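Local coordinates for S-layer domain-containing protein (PDB 4QVS) that is of unknown function but carries a concanavalin A-like lectin/glucanase domain, which suggests, without proving, that it binds carbohydrate, at the interface of chains A and B. Residues are numbered along the deposited sequence; one frame, centred on the assembly and turned at random. Chains: chain A/B, S-layer domain-containing protein.

The interface of chains A and B. Residues chain A 79, 82, 108, 110; chain B 130-133.
A short loop of chain B, residues 130 to 133, runs past the end of strand 71-79 and the loops around A:Ile82 and A:Gly108, in a concanavalin A-like beta-sandwich. B:Leu131 is the main side chain. Its CG lies anti to its own carbonyl carbon and beside the backbone N (chi1 -76°). With CD1 anti to CA, this carries the CD1 branch towards A:Ile110, at the start of strand 110-115. The two side chains cross at about a right angle. The methyl CD1 of B:Leu131 meets the branch methyl CG2 of A:Ile110 at 3.7 Å. In A:Ile110, CG1 takes the crowded position between the backbone N and the carbonyl carbon (chi1 60°). CG2, anti to the carbonyl carbon and beside the backbone N, is the branch that meets B:Leu131.

The base of B:Leu131 is held by backbone. Its N donates a hydrogen bond of 2.9 Å to A:Gly108 O. The bond is fairly straight at the hydrogen (161°), but the donor sits above the carbonyl plane. The same oxygen lies 3.5 Å from B:Leu131 CB.

A:Ile82 approaches the next stretch of the loop with the tip of its longer arm. Its CD1 stands 3.8 Å from B:Leu131 O and also packs 3.9 Å from CD2 of A:Leu79 within chain A. A:Leu79 reaches across mainly with its backbone. Its O comes within 3.2 Å of B:Glu133 CA. Its N is joined through water 1 to B:Thr132 O, with 2.7 Å from A:Leu79 N to the water oxygen. The side chain of B:Glu133 leaves anti to its backbone N and stays extended, with CG passing alongside A:Leu79 O.

The contact has a two-fold twin with the chains exchanged. Strands of both chains appear to mingle in each lobe, as in a domain-swapped dimer. The site helps to fit a chain B loop against the strand ends and loops of chain A, although the structure alone does not show that the dimer is biological.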
loop_
_atom_site.group_PDB
_atom_site.type_symbol
_atom_site.label_atom_id
_atom_site.label_comp_id
_atom_site.label_asym_id
_atom_site.label_seq_id
_atom_site.Cartn_x
_atom_site.Cartn_y
_atom_site.Cartn_z
ATOM N N LEU A 79 -4.935 -10.017 10.221
ATOM C CA LEU A 79 -4.209 -9.224 11.197
ATOM C C LEU A 79 -5.098 -8.420 12.138
ATOM O O LEU A 79 -5.745 -7.448 11.717
ATOM C CB LEU A 79 -3.280 -8.305 10.445
ATOM C CG LEU A 79 -2.269 -7.601 11.310
ATOM C CD1 LEU A 79 -1.338 -8.680 11.907
ATOM C CD2 LEU A 79 -1.492 -6.575 10.507
ATOM N N ILE A 82 -2.492 -3.828 14.257
ATOM C CA ILE A 82 -1.539 -3.122 13.420
ATOM C C ILE A 82 -0.357 -2.704 14.279
ATOM O O ILE A 82 -0.526 -1.955 15.237
ATOM C CB ILE A 82 -2.160 -1.817 12.834
ATOM C CG1 ILE A 82 -3.445 -2.128 12.045
ATOM C CG2 ILE A 82 -1.126 -1.075 11.990
ATOM C CD1 ILE A 82 -3.272 -3.147 10.938
ATOM N N GLY A 108 0.651 -1.581 8.817
ATOM C CA GLY A 108 -0.135 -2.502 7.967
ATOM C C GLY A 108 0.697 -2.955 6.784
ATOM O O GLY A 108 0.339 -3.913 6.093
ATOM N N ILE A 110 4.062 -4.751 5.208
ATOM C CA ILE A 110 4.754 -5.989 5.559
ATOM C C ILE A 110 6.160 -5.883 5.004
ATOM O O ILE A 110 6.393 -5.173 4.022
ATOM C CB ILE A 110 4.092 -7.288 5.017
ATOM C CG1 ILE A 110 4.004 -7.286 3.498
ATOM C CG2 ILE A 110 2.726 -7.491 5.634
ATOM C CD1 ILE A 110 3.270 -8.473 2.883
ATOM N N ALA B 130 -2.284 -3.191 1.238
ATOM C CA ALA B 130 -1.616 -3.307 2.542
ATOM C C ALA B 130 -2.514 -4.236 3.387
ATOM O O ALA B 130 -3.624 -4.563 2.940
ATOM C CB ALA B 130 -1.497 -1.939 3.196
ATOM N N LEU B 131 -2.073 -4.650 4.582
ATOM C CA LEU B 131 -2.921 -5.505 5.445
ATOM C C LEU B 131 -3.791 -4.689 6.356
ATOM O O LEU B 131 -3.282 -3.946 7.183
ATOM C CB LEU B 131 -2.096 -6.439 6.341
ATOM C CG LEU B 131 -1.459 -7.647 5.723
ATOM C CD1 LEU B 131 -0.632 -8.387 6.811
ATOM C CD2 LEU B 131 -2.546 -8.542 5.148
ATOM N N THR B 132 -5.101 -4.904 6.254
ATOM C CA THR B 132 -6.111 -4.128 6.979
ATOM C C THR B 132 -6.554 -4.895 8.190
ATOM O O THR B 132 -6.685 -6.111 8.122
ATOM C CB THR B 132 -7.354 -3.900 6.099
ATOM O OG1 THR B 132 -6.941 -3.339 4.854
ATOM C CG2 THR B 132 -8.366 -2.981 6.784
ATOM N N GLU B 133 -6.833 -4.174 9.275
ATOM C CA GLU B 133 -7.208 -4.801 10.530
ATOM C C GLU B 133 -8.491 -5.598 10.384
ATOM O O GLU B 133 -9.468 -5.136 9.781
ATOM C CB GLU B 133 -7.371 -3.755 11.629
ATOM C CG GLU B 133 -7.515 -4.335 13.030
ATOM C CD GLU B 133 -7.722 -3.260 14.082
ATOM O OE1 GLU B 133 -8.396 -2.248 13.767
ATOM O OE2 GLU B 133 -7.227 -3.431 15.226
HETATM O O HOH W 1 -5.651 -8.645 7.955
#